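Local coordinates for protein N-acetyl-beta-D glucosaminidase (Rhizomucor miehei CAU432, PDB 4ZM6) that binds acetyl coenzyme A for glucosamine N-acetylation and, as a family 3 glycoside hydrolase, probably removes N-acetylglucosamine from beta-linked substrates, at residues L382-A387 and R511-E516; H416-K421 and A505-V510. One frame throughout, in Å; residues are numbered along the deposited sequence.

Contact 1 (L382-A387 and R511-E516)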
loop_
_atom_site.group_PDB
_atom_site.type_symbol
_atom_site.label_atom_id
_atom_site.label_comp_id
_atom_site.label_asym_id
_atom_site.label_seq_id
_atom_site.Cartn_x
_atom_site.Cartn_y
_atom_site.Cartn_z
ATOM N N LEU A 382 -28.865 -5.455 28.417
ATOM C CA LEU A 382 -27.669 -4.830 28.966
ATOM C C LEU A 382 -27.785 -3.319 28.870
ATOM O O LEU A 382 -28.261 -2.805 27.865
ATOM C CB LEU A 382 -26.418 -5.248 28.195
ATOM C CG LEU A 382 -25.947 -6.701 28.253
ATOM C CD1 LEU A 382 -24.642 -6.824 27.476
ATOM C CD2 LEU A 382 -25.781 -7.173 29.689
ATOM N N PRO A 383 -27.338 -2.594 29.907
ATOM C CA PRO A 383 -26.788 -3.127 31.152
ATOM C C PRO A 383 -27.906 -3.621 32.046
ATOM O O PRO A 383 -29.025 -3.105 31.962
ATOM C CB PRO A 383 -26.087 -1.922 31.771
ATOM C CG PRO A 383 -26.840 -0.747 31.257
ATOM C CD PRO A 383 -27.381 -1.122 29.907
ATOM N N ILE A 384 -27.613 -4.633 32.864
ATOM C CA ILE A 384 -28.603 -5.164 33.804
ATOM C C ILE A 384 -28.523 -4.401 35.119
ATOM O O ILE A 384 -27.438 -4.016 35.573
ATOM C CB ILE A 384 -28.479 -6.696 34.039
ATOM C CG1 ILE A 384 -27.171 -7.080 34.744
ATOM C CG2 ILE A 384 -28.599 -7.441 32.722
ATOM C CD1 ILE A 384 -27.186 -8.490 35.296
ATOM N N ARG A 385 -29.687 -4.155 35.705
ATOM C CA ARG A 385 -29.782 -3.427 36.961
ATOM C C ARG A 385 -30.762 -4.185 37.832
ATOM O O ARG A 385 -31.869 -3.702 38.094
ATOM C CB ARG A 385 -30.265 -1.990 36.735
ATOM C CG ARG A 385 -29.435 -1.176 35.749
ATOM C CD ARG A 385 -30.247 -0.013 35.201
ATOM N NE ARG A 385 -29.648 0.596 34.016
ATOM C CZ ARG A 385 -28.548 1.346 34.021
ATOM N NH1 ARG A 385 -27.884 1.576 35.155
ATOM N NH2 ARG A 385 -28.100 1.865 32.879
ATOM N N PRO A 386 -30.367 -5.393 38.270
ATOM C CA PRO A 386 -31.270 -6.215 39.073
ATOM C C PRO A 386 -31.533 -5.622 40.452
ATOM O O PRO A 386 -30.738 -4.827 40.960
ATOM C CB PRO A 386 -30.513 -7.542 39.200
ATOM C CG PRO A 386 -29.078 -7.160 39.097
ATOM C CD PRO A 386 -29.044 -6.024 38.111
ATOM N N ALA A 387 -32.659 -6.002 41.035
ATOM C CA ALA A 387 -32.953 -5.678 42.423
ATOM C C ALA A 387 -32.270 -6.716 43.307
ATOM O O ALA A 387 -32.171 -7.890 42.939
ATOM C CB ALA A 387 -34.455 -5.670 42.662
ATOM N N ARG A 511 -18.238 -6.068 34.650
ATOM C CA ARG A 511 -18.376 -4.606 34.668
ATOM C C ARG A 511 -19.253 -4.107 33.515
ATOM O O ARG A 511 -20.095 -3.224 33.699
ATOM C CB ARG A 511 -17.006 -3.933 34.594
ATOM C CG ARG A 511 -16.103 -4.242 35.774
ATOM C CD ARG A 511 -14.950 -3.264 35.844
ATOM N NE ARG A 511 -15.398 -1.967 36.348
ATOM C CZ ARG A 511 -14.780 -0.807 36.131
ATOM N NH1 ARG A 511 -13.669 -0.750 35.401
ATOM N NH2 ARG A 511 -15.287 0.312 36.642
ATOM N N LEU A 512 -19.051 -4.697 32.337
ATOM C CA LEU A 512 -19.827 -4.357 31.150
ATOM C C LEU A 512 -21.290 -4.741 31.334
ATOM O O LEU A 512 -22.184 -3.961 31.008
ATOM C CB LEU A 512 -19.264 -5.071 29.918
ATOM C CG LEU A 512 -19.154 -4.263 28.623
ATOM C CD1 LEU A 512 -18.842 -5.206 27.470
ATOM C CD2 LEU A 512 -20.416 -3.467 28.337
ATOM N N ILE A 513 -21.519 -5.943 31.860
ATOM C CA ILE A 513 -22.874 -6.461 32.067
ATOM C C ILE A 513 -23.668 -5.599 33.053
ATOM O O ILE A 513 -24.849 -5.330 32.828
ATOM C CB ILE A 513 -22.839 -7.952 32.502
ATOM C CG1 ILE A 513 -22.464 -8.829 31.298
ATOM C CG2 ILE A 513 -24.179 -8.414 33.068
ATOM C CD1 ILE A 513 -22.024 -10.233 31.656
ATOM N N PHE A 514 -23.022 -5.146 34.123
ATOM C CA PHE A 514 -23.676 -4.262 35.096
ATOM C C PHE A 514 -23.582 -2.772 34.745
ATOM O O PHE A 514 -23.941 -1.921 35.554
ATOM C CB PHE A 514 -23.136 -4.528 36.505
ATOM C CG PHE A 514 -23.613 -5.826 37.079
ATOM C CD1 PHE A 514 -22.966 -7.007 36.768
ATOM C CD2 PHE A 514 -24.736 -5.872 37.891
ATOM C CE1 PHE A 514 -23.412 -8.210 37.274
ATOM C CE2 PHE A 514 -25.191 -7.074 38.402
ATOM C CZ PHE A 514 -24.525 -8.248 38.094
ATOM N N GLY A 515 -23.112 -2.451 33.545
ATOM C CA GLY A 515 -23.119 -1.074 33.068
ATOM C C GLY A 515 -22.136 -0.129 33.736
ATOM O O GLY A 515 -22.289 1.085 33.641
ATOM N N GLU A 516 -21.125 -0.676 34.399
ATOM C CA GLU A 516 -20.098 0.135 35.042
ATOM C C GLU A 516 -19.140 0.687 34.005
ATOM O O GLU A 516 -18.520 1.724 34.205
ATOM C CB GLU A 516 -19.304 -0.710 36.035
ATOM C CG GLU A 516 -20.124 -1.253 37.190
ATOM C CD GLU A 516 -19.320 -2.155 38.098
ATOM O OE1 GLU A 516 -19.927 -2.760 39.011
ATOM O OE2 GLU A 516 -18.090 -2.264 37.898
#

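Contact 2 (H416-K421 and A505-V510)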
loop_
_atom_site.group_PDB
_atom_site.type_symbol
_atom_site.label_atom_id
_atom_site.label_comp_id
_atom_site.label_asym_id
_atom_site.label_seq_id
_atom_site.Cartn_x
_atom_site.Cartn_y
_atom_site.Cartn_z
ATOM N N HIS A 416 -17.513 -16.017 38.328
ATOM C CA HIS A 416 -18.341 -16.161 39.531
ATOM C C HIS A 416 -17.962 -15.152 40.600
ATOM O O HIS A 416 -18.817 -14.444 41.115
ATOM C CB HIS A 416 -18.232 -17.583 40.099
ATOM C CG HIS A 416 -18.956 -17.777 41.396
ATOM N ND1 HIS A 416 -20.319 -17.607 41.520
ATOM C CD2 HIS A 416 -18.508 -18.135 42.623
ATOM C CE1 HIS A 416 -20.679 -17.846 42.767
ATOM N NE2 HIS A 416 -19.600 -18.170 43.457
ATOM N N ALA A 417 -16.675 -15.089 40.918
ATOM C CA ALA A 417 -16.151 -14.108 41.875
ATOM C C ALA A 417 -16.579 -12.684 41.530
ATOM O O ALA A 417 -17.031 -11.929 42.394
ATOM C CB ALA A 417 -14.634 -14.189 41.922
ATOM N N SER A 418 -16.445 -12.326 40.278
ATOM C CA SER A 418 -16.717 -10.987 39.869
ATOM C C SER A 418 -18.173 -10.679 39.912
ATOM O O SER A 418 -18.546 -9.560 40.093
ATOM C CB SER A 418 -16.157 -10.737 38.482
ATOM O OG SER A 418 -14.755 -10.704 38.505
ATOM N N LEU A 419 -19.003 -11.675 39.730
ATOM C CA LEU A 419 -20.435 -11.474 39.816
ATOM C C LEU A 419 -20.854 -11.207 41.237
ATOM O O LEU A 419 -21.760 -10.468 41.505
ATOM C CB LEU A 419 -21.119 -12.739 39.398
ATOM C CG LEU A 419 -21.264 -12.863 37.924
ATOM C CD1 LEU A 419 -21.856 -14.206 37.642
ATOM C CD2 LEU A 419 -22.194 -11.772 37.497
ATOM N N LEU A 420 -20.192 -11.879 42.141
ATOM C CA LEU A 420 -20.424 -11.756 43.590
ATOM C C LEU A 420 -20.202 -10.341 44.128
ATOM O O LEU A 420 -20.906 -9.914 45.045
ATOM C CB LEU A 420 -19.543 -12.727 44.387
ATOM C CG LEU A 420 -20.025 -14.170 44.496
ATOM C CD1 LEU A 420 -18.912 -15.033 45.073
ATOM C CD2 LEU A 420 -21.288 -14.261 45.343
ATOM N N LYS A 421 -19.226 -9.621 43.581
ATOM C CA LYS A 421 -18.976 -8.241 44.010
ATOM C C LYS A 421 -20.202 -7.339 43.757
ATOM O O LYS A 421 -20.433 -6.388 44.508
ATOM C CB LYS A 421 -17.717 -7.664 43.348
ATOM N N ALA A 505 -10.341 -10.463 32.283
ATOM C CA ALA A 505 -11.278 -10.414 31.164
ATOM C C ALA A 505 -12.703 -10.692 31.650
ATOM O O ALA A 505 -13.664 -10.081 31.170
ATOM C CB ALA A 505 -10.879 -11.398 30.078
ATOM N N HIS A 506 -12.832 -11.607 32.608
ATOM C CA HIS A 506 -14.117 -11.859 33.260
ATOM C C HIS A 506 -14.550 -10.676 34.137
ATOM O O HIS A 506 -15.729 -10.315 34.158
ATOM C CB HIS A 506 -14.066 -13.143 34.093
ATOM C CG HIS A 506 -13.933 -14.392 33.273
ATOM N ND1 HIS A 506 -13.423 -15.568 33.782
ATOM C CD2 HIS A 506 -14.234 -14.645 31.977
ATOM C CE1 HIS A 506 -13.424 -16.492 32.839
ATOM N NE2 HIS A 506 -13.911 -15.957 31.735
ATOM N N GLU A 507 -13.610 -10.066 34.853
ATOM C CA GLU A 507 -13.939 -8.894 35.654
ATOM C C GLU A 507 -14.533 -7.822 34.742
ATOM O O GLU A 507 -15.650 -7.364 34.964
ATOM C CB GLU A 507 -12.706 -8.382 36.406
ATOM C CG GLU A 507 -12.866 -7.028 37.099
ATOM C CD GLU A 507 -13.921 -7.009 38.196
ATOM O OE1 GLU A 507 -14.240 -5.900 38.690
ATOM O OE2 GLU A 507 -14.424 -8.091 38.577
ATOM N N ALA A 508 -13.803 -7.461 33.692
ATOM C CA ALA A 508 -14.276 -6.476 32.718
ATOM C C ALA A 508 -15.612 -6.859 32.078
ATOM O O ALA A 508 -16.452 -6.001 31.818
ATOM C CB ALA A 508 -13.231 -6.278 31.640
ATOM N N ALA A 509 -15.801 -8.146 31.813
ATOM C CA ALA A 509 -17.058 -8.626 31.240
ATOM C C ALA A 509 -18.238 -8.419 32.193
ATOM O O ALA A 509 -19.342 -8.075 31.760
ATOM C CB ALA A 509 -16.936 -10.091 30.856
ATOM N N VAL A 510 -18.002 -8.623 33.486
ATOM C CA VAL A 510 -19.027 -8.363 34.493
ATOM C C VAL A 510 -19.301 -6.864 34.614
ATOM O O VAL A 510 -20.458 -6.442 34.657
ATOM C CB VAL A 510 -18.635 -8.949 35.857
ATOM C CG1 VAL A 510 -19.555 -8.436 36.952
ATOM C CG2 VAL A 510 -18.679 -10.468 35.794
#

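Contact 1 (L382-A387 and R511-E516)
I384 lies alongside I513 where the loop 382-387 meets the end of helix 503-513. CB of I384 lies 4.1 Å from O of I513. Next out, CG1 lies 3.5 Å from O of I513 and also packs on CG2 of I513; chi1 of 66° sets this CG1 between the backbone N and the carbonyl carbon. At the tip, CD1 rests against the same CG2 and also lies over one face of the F514 ring, offset toward the rim, 4.1 Å from the centroid and 22° off the normal: a CH-pi contact. P386 adds its CG, 3.9 Å from CE2 of F514. CD2 of L382 also touches CG2 of I513, at 3.9 Å. The N-H of I384 gives a nearly straight bond to O of I513, 2.9 Å from N to O. P383, entered through a cis peptide, packs its CB on G515, the positive-phi C' residue of the Schellman motif that closes the helix through E516 N to R511 O and G515 N to L512 O. The chemistry implies a mainly apolar joint, with one backbone bond satisfying a carbonyl at the helix end.

Contact 2 (H416-K421 and A505-V510)
S418 and E507 face each other across helices 413-422 and 503-513, with OG of the serine donating to OE2 of the glutamate at 2.6 Å. The oxygen is met nearly along its C-O axis. CG of E507 stands anti to the backbone N (chi1 170°), and the bend at chi2 (63°) turns CD; OE2 of that carboxylate meets OG of S418. The closely packed part is built on S418 and V510: CB of S418 sits 3.7 Å from CG2 of V510, and the other methyl of that valine, CG1, lies 3.5 Å from the carbonyl O of S418. L419 belongs to the same buried apolar part but is more widely spaced. It crosses V510 at a slant, its CG 4.1 Å from CG2, and the leucine also leans on L426 of the neighbouring strand. The two short helical segments run in roughly the same direction, crossing at -36° with their axes 8.7 Å apart. They belong to an alpha/beta domain built on a six-stranded sheet, five strands parallel and the edge strand 373-377 antiparallel, consistent with the second domain of family 3 glycoside hydrolases. H506 starts toward the other helix, but its ring leads away and is spoken for by S414, whose OG bonds ND1. By contrast with the buried serine and valine, E507 lies on the partly exposed side, where its OE1 forms a salt bridge with R422; NH1 of that same arginine bonds the carbonyl O of S418.

In the fold
Contact 2 uses the middle of helix 503-513, and contact 1 its last residues and the turn that follows; their centres are 11 Å apart. They join directly where CE1 of F514 packs on CD2 of L419, 3.8 Å away. F415 touches both I513 and V510, and R422 adds a polar tie, forming salt bridges with E516 from contact 1 and E507 from contact 2. Helix 413-422 is thus shared packing ground for both. Contact 2 lies away from the annotated sites. Contact 1 is nearer the acetyl coenzyme A: the side chain of L512 is about 8 Å from that of R520, a residue that binds it, and about 11 Å from the bound cofactor itself.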